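Local coordinates for protein putative esterase (Sulfolobus solfataricus P2, PDB 2RAU) that probably hydrolyses ester bonds as a lipase or esterase of the alpha/beta-hydrolase superfamily, and binds calcium ions, at residues 242-245 and 246-249; 13-16 and 17-20; 132-135 and 136-140; 151-154 and 155-159. All coordinates share one frame; numbering follows the deposited sequence. Where two conformers were deposited one is given.

In the fold
Three of the four contacts are turns of helices, and the fourth is a beta turn. Interaction 4 is the most central, its middle about 8 Å from the centre of the chain. It is largely buried and rich in glycine and alanine, at the start of helix 153-169. Interaction 3 lies on helix 123-141, which packs against that helix; the two contacts have centres about 19 Å apart and do not touch. Interactions 1 and 3 lie on opposite sides of the chain's centre. Both are partly buried and mix apolar packing with charged side chains held by outside partners. Interaction 2 is also peripheral, and there an asparagine amide and one backbone bond close the turn between two strands.

Interaction 1: residues 242-245 and 246-249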
loop_
_atom_site.group_PDB
_atom_site.type_symbol
_atom_site.label_atom_id
_atom_site.label_comp_id
_atom_site.label_asym_id
_atom_site.label_seq_id
_atom_site.Cartn_x
_atom_site.Cartn_y
_atom_site.Cartn_z
ATOM N N LEU A 242 0.109 21.208 -7.231
ATOM C CA LEU A 242 -0.099 19.842 -6.784
ATOM C C LEU A 242 1.209 19.210 -6.379
ATOM O O LEU A 242 1.295 18.582 -5.326
ATOM C CB LEU A 242 -0.773 18.972 -7.844
ATOM C CG LEU A 242 -2.230 19.381 -8.138
ATOM C CD1 LEU A 242 -2.689 18.630 -9.356
ATOM C CD2 LEU A 242 -3.112 19.171 -6.877
HETATM N N MSE A 243 2.256 19.402 -7.178
HETATM C CA MSE A 243 3.578 18.846 -6.819
HETATM C C MSE A 243 4.143 19.497 -5.560
HETATM O O MSE A 243 4.746 18.816 -4.727
HETATM C CB MSE A 243 4.555 18.951 -7.979
HETATM C CG MSE A 243 4.218 17.985 -9.128
HETATM SE SE MSE A 243 4.363 16.104 -8.756
HETATM C CE MSE A 243 6.270 15.922 -8.770
ATOM N N ASP A 244 3.957 20.809 -5.411
ATOM C CA ASP A 244 4.421 21.448 -4.189
ATOM C C ASP A 244 3.591 20.991 -2.959
ATOM O O ASP A 244 4.127 20.968 -1.829
ATOM C CB ASP A 244 4.506 22.984 -4.260
ATOM C CG ASP A 244 5.466 23.548 -3.266
ATOM O OD1 ASP A 244 6.660 23.144 -3.315
ATOM O OD2 ASP A 244 5.043 24.435 -2.473
ATOM N N SER A 245 2.311 20.644 -3.151
ATOM C CA SER A 245 1.521 20.134 -2.019
ATOM C C SER A 245 2.084 18.792 -1.537
ATOM O O SER A 245 2.091 18.527 -0.329
ATOM C CB SER A 245 0.023 20.012 -2.334
ATOM O OG SER A 245 -0.270 18.941 -3.206
ATOM N N LEU A 246 2.569 17.967 -2.473
ATOM C CA LEU A 246 3.257 16.726 -2.115
ATOM C C LEU A 246 4.601 16.982 -1.420
ATOM O O LEU A 246 4.977 16.286 -0.511
ATOM C CB LEU A 246 3.467 15.845 -3.359
ATOM C CG LEU A 246 2.136 15.345 -3.990
ATOM C CD1 LEU A 246 2.367 14.591 -5.310
ATOM C CD2 LEU A 246 1.274 14.520 -3.013
ATOM N N TYR A 247 5.332 17.993 -1.871
ATOM C CA TYR A 247 6.586 18.345 -1.256
ATOM C C TYR A 247 6.420 18.772 0.178
ATOM O O TYR A 247 7.172 18.340 1.050
ATOM C CB TYR A 247 7.235 19.460 -2.045
ATOM C CG TYR A 247 8.545 19.963 -1.494
ATOM C CD1 TYR A 247 9.722 19.208 -1.597
ATOM C CD2 TYR A 247 8.623 21.216 -0.920
ATOM C CE1 TYR A 247 10.882 19.701 -1.150
ATOM C CE2 TYR A 247 9.758 21.695 -0.470
ATOM C CZ TYR A 247 10.898 20.925 -0.565
ATOM O OH TYR A 247 12.062 21.448 -0.113
ATOM N N VAL A 248 5.449 19.649 0.404
ATOM C CA VAL A 248 5.224 20.248 1.715
ATOM C C VAL A 248 4.848 19.185 2.764
ATOM O O VAL A 248 5.236 19.316 3.888
ATOM C CB VAL A 248 4.178 21.368 1.579
ATOM C CG1 VAL A 248 3.535 21.696 2.854
ATOM C CG2 VAL A 248 4.851 22.595 0.981
ATOM N N THR A 249 4.163 18.126 2.341
ATOM C CA THR A 249 3.780 16.985 3.195
ATOM C C THR A 249 4.826 15.876 3.306
ATOM O O THR A 249 4.580 14.867 3.968
ATOM C CB THR A 249 2.428 16.395 2.794
ATOM O OG1 THR A 249 2.414 15.933 1.421
ATOM C CG2 THR A 249 1.335 17.441 2.943
#
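The carboxylate of Asp244 meets the ring of Tyr247, three residues further on, with the two planes only 23° apart. OD1 of Asp244 approaches the ring obliquely and lies 3.6 Å from CD2 of Tyr247. Tyr255 adds an edge-to-face stack with the same ring. Both carboxylate oxygens are also hydrogen-bonded, OD1 to the hydroxyl of Tyr255 and OD2 to that of Tyr235. Two separate partners fix the rotation of the group. With CG trans to the backbone N (chi1 -157°), the carboxylate of Asp244 is carried toward the following turn. Its OD2 comes to 3.9 Å from CG2 of Val248.

All this happens on the last turns of helix 238-248, in i to i+3 and i to i+4 spacing. Regular backbone bonds join Leu246, Tyr247 and Val248 to Leu242, Met243 and Asp244. The Val248 N to Asp244 O bond measures 2.9 Å. The next one, from Thr249 N to Ser245 O, is weak at 3.4 Å, and here the helix gives way to a loop. OG1 of Thr249 sits 3.1 Å from Ser245 O, but its one proton could instead go to Leu246 O, and it also pairs with OG of Ser251.

Ser245 was modelled in two conformers. In one, OG donates to Leu242 O at 2.7 Å, an oxygen that already accepts from Leu246 N; this bond may not always be present. Met243 is a selenomethionine, and its SE lies 4.3 Å from CD1 of Leu246. Both of these side chains also touch helix 262-270, through Phe266 and Met265 respectively.

Interaction 2: residues 13-16 and 17-20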
loop_
_atom_site.group_PDB
_atom_site.type_symbol
_atom_site.label_atom_id
_atom_site.label_comp_id
_atom_site.label_asym_id
_atom_site.label_seq_id
_atom_site.Cartn_x
_atom_site.Cartn_y
_atom_site.Cartn_z
ATOM N N ALA A 13 -4.127 -13.167 -17.131
ATOM C CA ALA A 13 -4.264 -11.972 -17.911
ATOM C C ALA A 13 -2.942 -11.192 -18.021
ATOM O O ALA A 13 -2.419 -10.710 -17.011
ATOM C CB ALA A 13 -5.327 -11.098 -17.294
ATOM N N PRO A 14 -2.414 -11.016 -19.248
ATOM C CA PRO A 14 -1.235 -10.140 -19.416
ATOM C C PRO A 14 -1.415 -8.711 -18.880
ATOM O O PRO A 14 -2.493 -8.131 -18.915
ATOM C CB PRO A 14 -0.982 -10.162 -20.941
ATOM C CG PRO A 14 -1.501 -11.465 -21.366
ATOM C CD PRO A 14 -2.768 -11.664 -20.521
ATOM N N ILE A 15 -0.356 -8.176 -18.296
ATOM C CA ILE A 15 -0.401 -6.860 -17.641
ATOM C C ILE A 15 -0.073 -5.798 -18.696
ATOM O O ILE A 15 0.859 -5.963 -19.467
ATOM C CB ILE A 15 0.558 -6.840 -16.436
ATOM C CG1 ILE A 15 0.071 -7.873 -15.398
ATOM C CG2 ILE A 15 0.717 -5.421 -15.910
ATOM C CD1 ILE A 15 0.944 -8.080 -14.156
ATOM N N LEU A 16 -0.877 -4.757 -18.771
ATOM C CA LEU A 16 -0.648 -3.709 -19.765
ATOM C C LEU A 16 0.765 -3.179 -19.662
ATOM O O LEU A 16 1.264 -2.918 -18.563
ATOM C CB LEU A 16 -1.656 -2.579 -19.646
ATOM C CG LEU A 16 -1.571 -1.497 -18.560
ATOM C CD1 LEU A 16 -2.485 -0.286 -18.914
ATOM C CD2 LEU A 16 -1.851 -2.055 -17.132
ATOM N N GLY A 17 1.419 -3.085 -20.824
ATOM C CA GLY A 17 2.790 -2.598 -20.933
ATOM C C GLY A 17 3.856 -3.554 -20.462
ATOM O O GLY A 17 5.036 -3.227 -20.500
ATOM N N ASN A 18 3.442 -4.739 -20.007
ATOM C CA ASN A 18 4.351 -5.711 -19.417
ATOM C C ASN A 18 3.860 -7.070 -19.809
ATOM O O ASN A 18 3.438 -7.858 -18.969
ATOM C CB ASN A 18 4.351 -5.560 -17.899
ATOM C CG ASN A 18 4.887 -4.224 -17.443
ATOM O OD1 ASN A 18 6.082 -4.105 -17.248
ATOM N ND2 ASN A 18 4.011 -3.190 -17.325
ATOM N N ASP A 19 3.961 -7.400 -21.091
ATOM C CA ASP A 19 3.310 -8.629 -21.554
ATOM C C ASP A 19 4.053 -9.955 -21.251
ATOM O O ASP A 19 3.557 -11.035 -21.580
ATOM C CB ASP A 19 2.953 -8.533 -23.036
ATOM C CG ASP A 19 4.143 -8.385 -23.907
ATOM O OD1 ASP A 19 5.260 -8.803 -23.512
ATOM O OD2 ASP A 19 3.961 -7.805 -25.000
ATOM N N GLN A 20 5.232 -9.870 -20.636
ATOM C CA GLN A 20 5.885 -11.054 -20.105
ATOM C C GLN A 20 5.358 -11.437 -18.723
ATOM O O GLN A 20 5.696 -12.511 -18.169
ATOM C CB GLN A 20 7.402 -10.830 -20.078
ATOM C CG GLN A 20 8.013 -10.909 -21.527
ATOM C CD GLN A 20 7.369 -12.081 -22.390
ATOM O OE1 GLN A 20 6.419 -11.855 -23.176
ATOM N NE2 GLN A 20 7.854 -13.323 -22.191
#
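With CG beside its own backbone N (chi1 -64°), Asn18 brings ND2 to 3.0 Å from the backbone O of Leu16, a hydrogen bond. Ile15 has CG2 trans to its backbone N. That methyl group lies 4.1 Å from CB of Asn18, and the two side chains pass at a slant.

The backbone makes a type II beta turn from Ile15 to Asn18. It is closed by a bond of 2.9 Å from Asn18 N to Ile15 O, with the donor 38° above the carbonyl plane. Gly17 takes the third position of the turn with a positive phi of 74°, a value that glycine adopts easily. The Asn18 side chain thus adds a second bond across the same turn. Its ND2 also bonds to the backbone O of Pro79, so both the turn and the neighbouring loop hold the amide.

The turn follows strand 13-15 and leads toward strand 21-29, its antiparallel partner. Backbone bonds of Ala13 with Glu23 and of Ile15 with Leu21 tie these strands together. The side chains of Ile15 and Asn18 touch Leu87 of helix 85-91, while Ile15 also meets Val67 of helix 63-68.

Interaction 3: residues 132-135 and 136-140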
loop_
_atom_site.group_PDB
_atom_site.type_symbol
_atom_site.label_atom_id
_atom_site.label_comp_id
_atom_site.label_asym_id
_atom_site.label_seq_id
_atom_site.Cartn_x
_atom_site.Cartn_y
_atom_site.Cartn_z
ATOM N N GLU A 132 -6.550 -14.937 5.570
ATOM C CA GLU A 132 -7.185 -15.652 4.467
ATOM C C GLU A 132 -6.317 -15.644 3.216
ATOM O O GLU A 132 -6.265 -16.640 2.486
ATOM C CB GLU A 132 -8.555 -15.049 4.135
ATOM C CG GLU A 132 -9.647 -15.222 5.121
ATOM C CD GLU A 132 -9.922 -16.670 5.483
ATOM O OE1 GLU A 132 -9.871 -17.563 4.631
ATOM O OE2 GLU A 132 -10.154 -16.890 6.664
ATOM N N VAL A 133 -5.690 -14.507 2.922
ATOM C CA VAL A 133 -4.814 -14.397 1.752
ATOM C C VAL A 133 -3.547 -15.280 1.953
ATOM O O VAL A 133 -3.119 -15.993 1.046
ATOM C CB VAL A 133 -4.461 -12.924 1.493
ATOM C CG1 VAL A 133 -3.230 -12.790 0.663
ATOM C CG2 VAL A 133 -5.692 -12.162 0.920
ATOM N N VAL A 134 -2.936 -15.209 3.131
ATOM C CA VAL A 134 -1.737 -15.994 3.420
ATOM C C VAL A 134 -1.994 -17.499 3.297
ATOM O O VAL A 134 -1.187 -18.213 2.722
ATOM C CB VAL A 134 -1.139 -15.633 4.837
ATOM C CG1 VAL A 134 -0.089 -16.674 5.290
ATOM C CG2 VAL A 134 -0.591 -14.164 4.839
ATOM N N SER A 135 -3.116 -17.961 3.832
ATOM C CA SER A 135 -3.489 -19.370 3.753
ATOM C C SER A 135 -3.614 -19.809 2.285
ATOM O O SER A 135 -3.136 -20.874 1.887
ATOM C CB SER A 135 -4.797 -19.600 4.506
ATOM O OG SER A 135 -4.647 -19.298 5.884
ATOM N N PHE A 136 -4.267 -18.983 1.476
ATOM C CA PHE A 136 -4.418 -19.257 0.051
ATOM C C PHE A 136 -3.052 -19.320 -0.657
ATOM O O PHE A 136 -2.779 -20.207 -1.521
ATOM C CB PHE A 136 -5.250 -18.148 -0.598
ATOM C CG PHE A 136 -5.488 -18.347 -2.071
ATOM C CD1 PHE A 136 -4.584 -17.874 -3.009
ATOM C CD2 PHE A 136 -6.562 -19.077 -2.506
ATOM C CE1 PHE A 136 -4.779 -18.096 -4.374
ATOM C CE2 PHE A 136 -6.753 -19.296 -3.867
ATOM C CZ PHE A 136 -5.866 -18.791 -4.785
ATOM N N ILE A 137 -2.209 -18.338 -0.339
ATOM C CA ILE A 137 -0.864 -18.261 -0.914
ATOM C C ILE A 137 -0.034 -19.492 -0.630
ATOM O O ILE A 137 0.725 -19.943 -1.487
ATOM C CB ILE A 137 -0.128 -16.997 -0.402
ATOM C CG1 ILE A 137 -0.766 -15.747 -1.002
ATOM C CG2 ILE A 137 1.352 -17.007 -0.768
ATOM C CD1 ILE A 137 -0.120 -14.424 -0.527
ATOM N N LYS A 138 -0.112 -19.996 0.595
ATOM C CA LYS A 138 0.660 -21.171 0.964
ATOM C C LYS A 138 0.331 -22.347 0.053
ATOM O O LYS A 138 1.232 -23.068 -0.405
ATOM C CB LYS A 138 0.424 -21.545 2.423
ATOM C CG LYS A 138 0.963 -20.583 3.440
ATOM C CD LYS A 138 0.836 -21.249 4.813
ATOM C CE LYS A 138 1.335 -20.369 5.883
ATOM N NZ LYS A 138 1.653 -21.157 7.095
ATOM N N ARG A 139 -0.958 -22.547 -0.205
ATOM C CA ARG A 139 -1.396 -23.602 -1.071
ATOM C C ARG A 139 -1.085 -23.314 -2.542
ATOM O O ARG A 139 -0.635 -24.212 -3.275
ATOM C CB ARG A 139 -2.897 -23.861 -0.886
ATOM C CG ARG A 139 -3.347 -25.092 -1.646
ATOM C CD ARG A 139 -4.796 -25.410 -1.424
ATOM N NE ARG A 139 -5.094 -26.731 -1.972
ATOM C CZ ARG A 139 -6.229 -27.067 -2.573
ATOM N NH1 ARG A 139 -7.184 -26.165 -2.786
ATOM N NH2 ARG A 139 -6.395 -28.291 -3.017
ATOM N N ASP A 140 -1.357 -22.102 -2.993
ATOM C CA ASP A 140 -1.055 -21.738 -4.364
ATOM C C ASP A 140 0.450 -21.802 -4.755
ATOM O O ASP A 140 0.788 -22.284 -5.821
ATOM C CB ASP A 140 -1.562 -20.340 -4.635
ATOM C CG ASP A 140 -1.454 -19.953 -6.109
ATOM O OD1 ASP A 140 -2.202 -20.556 -6.897
ATOM O OD2 ASP A 140 -0.639 -19.078 -6.459
#
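Residues 132-140 form regular helix, with i to i+4 backbone bonds such as Ile137 N to Val133 O at 2.9 Å. The bond from Arg139 N to Ser135 O is weak at 3.5 Å. The main apolar contact joins residues one turn apart. CG1 of Val133 meets CD1 of Ile137 at 3.7 Å, and the two branched side chains cross at a slant. Ile137 has CG1 beside its backbone N (chi1 -70°), directed back toward the preceding turn. CG1 is 3.1 Å from the O of Val133, so the side chain lies close over that carbonyl.

Val134 and Lys138 make a similar pair. CG1 of Val134 rests 4.0 Å from CE of Lys138, which means the methylene chain of the lysine does the touching. Beyond CG this chain is extended and carries NZ to a salt bridge with OD1 of Asp169. This ties the helix to the far end of helix 153-169, near the calcium-binding residues Gly142 and Glu144. NZ also bonds to the backbone O of Asn168. CB of Phe136 lies 3.4 Å from Val133 O, but its ring leads away from the turn to meet Trp6 and Trp26.

Helix 123-141 flanks the central sheet of the alpha/beta-hydrolase fold. Val133 and Ile137 both touch Leu54 of strand 52-56, and Val133 and Phe136 touch Leu40 of strand 37-45. On helix 153-169, Val134 reaches Tyr161 and Asp169.

Interaction 4: residues 151-154 and 155-159; sequences ESFG and GIAAL
Phe153 and Ala157 touch one turn apart at the start of helix 153-169. CE2 of the Phe153 ring lies 4.0 Å from CB of Ala157, at an oblique approach. The ring is swung to that side by a chi1 of 163°, which sets CG anti to the backbone N. The strand-to-helix turn fits the nucleophile elbow of alpha/beta-hydrolases, with Ser152 probably the nucleophile. Its backbone is strained in the way usual for this turn, with phi 60° and psi -123°. OG of Ser152 bonds to NE2 of His329, consistent with the serine and histidine of a catalytic triad.

Backbone bonds hold the turn together. Gly154 N donates to Glu151 O at 2.9 Å, and Gly155 N donates to Ser152 O at 2.8 Å. Ala157 N then bonds to Phe153 O at 3.0 Å in i to i+4 spacing, nearly in line with the carbonyl bond. Gly154 and Gly155 carry no side chains, and the turn closes tightly there: Gly155 N lies 3.8 Å from Glu151 N.

Further out, the Phe153 ring packs among tryptophans. Trp276 meets it edge-to-face, and Trp123 and Trp126 also touch it. The turn itself sits in the beta-alpha-beta unit of strand 146-151, helix 153-169 and strand 170-176. On the side of strands 52-56 and 170-176, Ala158 packs on Leu56 and Leu173, and its CB lies 3.4 Å from the O of Gly154.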
loop_
_atom_site.group_PDB
_atom_site.type_symbol
_atom_site.label_atom_id
_atom_site.label_comp_id
_atom_site.label_asym_id
_atom_site.label_seq_id
_atom_site.Cartn_x
_atom_site.Cartn_y
_atom_site.Cartn_z
ATOM N N GLU A 151 3.817 -1.467 2.575
ATOM C CA GLU A 151 4.049 -0.056 2.230
ATOM C C GLU A 151 3.276 0.849 3.159
ATOM O O GLU A 151 2.064 0.776 3.219
ATOM C CB GLU A 151 3.596 0.213 0.781
ATOM C CG GLU A 151 4.266 -0.674 -0.243
ATOM C CD GLU A 151 3.940 -0.336 -1.688
ATOM O OE1 GLU A 151 3.038 0.524 -1.939
ATOM O OE2 GLU A 151 4.587 -0.927 -2.580
ATOM N N SER A 152 3.986 1.724 3.875
ATOM C CA SER A 152 3.360 2.734 4.726
ATOM C C SER A 152 2.492 2.025 5.830
ATOM O O SER A 152 3.033 1.206 6.561
ATOM C CB SER A 152 2.584 3.707 3.815
ATOM O OG SER A 152 2.310 4.897 4.489
ATOM N N PHE A 153 1.186 2.325 5.935
ATOM C CA PHE A 153 0.259 1.568 6.803
ATOM C C PHE A 153 0.455 0.046 6.661
ATOM O O PHE A 153 0.382 -0.705 7.621
ATOM C CB PHE A 153 -1.209 1.870 6.462
ATOM C CG PHE A 153 -2.151 0.852 7.017
ATOM C CD1 PHE A 153 -2.584 0.926 8.323
ATOM C CD2 PHE A 153 -2.535 -0.257 6.256
ATOM C CE1 PHE A 153 -3.443 -0.047 8.837
ATOM C CE2 PHE A 153 -3.404 -1.244 6.787
ATOM C CZ PHE A 153 -3.809 -1.144 8.088
ATOM N N GLY A 154 0.668 -0.423 5.448
ATOM C CA GLY A 154 0.899 -1.849 5.219
ATOM C C GLY A 154 2.092 -2.404 5.948
ATOM O O GLY A 154 2.145 -3.601 6.217
ATOM N N GLY A 155 3.073 -1.564 6.253
ATOM C CA GLY A 155 4.213 -1.981 7.079
ATOM C C GLY A 155 3.842 -2.236 8.539
ATOM O O GLY A 155 4.309 -3.194 9.149
ATOM N N ILE A 156 2.969 -1.384 9.083
ATOM C CA ILE A 156 2.389 -1.586 10.412
ATOM C C ILE A 156 1.559 -2.876 10.402
ATOM O O ILE A 156 1.650 -3.678 11.316
ATOM C CB ILE A 156 1.480 -0.376 10.867
ATOM C CG1 ILE A 156 2.289 0.938 10.929
ATOM C CG2 ILE A 156 0.939 -0.624 12.244
ATOM C CD1 ILE A 156 1.464 2.274 10.950
ATOM N N ALA A 157 0.731 -3.050 9.382
ATOM C CA ALA A 157 -0.067 -4.266 9.219
ATOM C C ALA A 157 0.844 -5.511 9.173
ATOM O O ALA A 157 0.538 -6.519 9.817
ATOM C CB ALA A 157 -0.941 -4.172 7.979
ATOM N N ALA A 158 1.953 -5.432 8.438
ATOM C CA ALA A 158 2.897 -6.558 8.310
ATOM C C ALA A 158 3.491 -6.934 9.666
ATOM O O ALA A 158 3.610 -8.136 10.021
ATOM C CB ALA A 158 3.988 -6.223 7.342
ATOM N N LEU A 159 3.866 -5.917 10.437
ATOM C CA LEU A 159 4.420 -6.137 11.754
ATOM C C LEU A 159 3.392 -6.687 12.733
ATOM O O LEU A 159 3.709 -7.583 13.531
ATOM C CB LEU A 159 5.025 -4.843 12.304
ATOM C CG LEU A 159 6.545 -4.760 12.158
ATOM C CD1 LEU A 159 7.022 -3.314 12.096
ATOM C CD2 LEU A 159 7.195 -5.555 13.305
#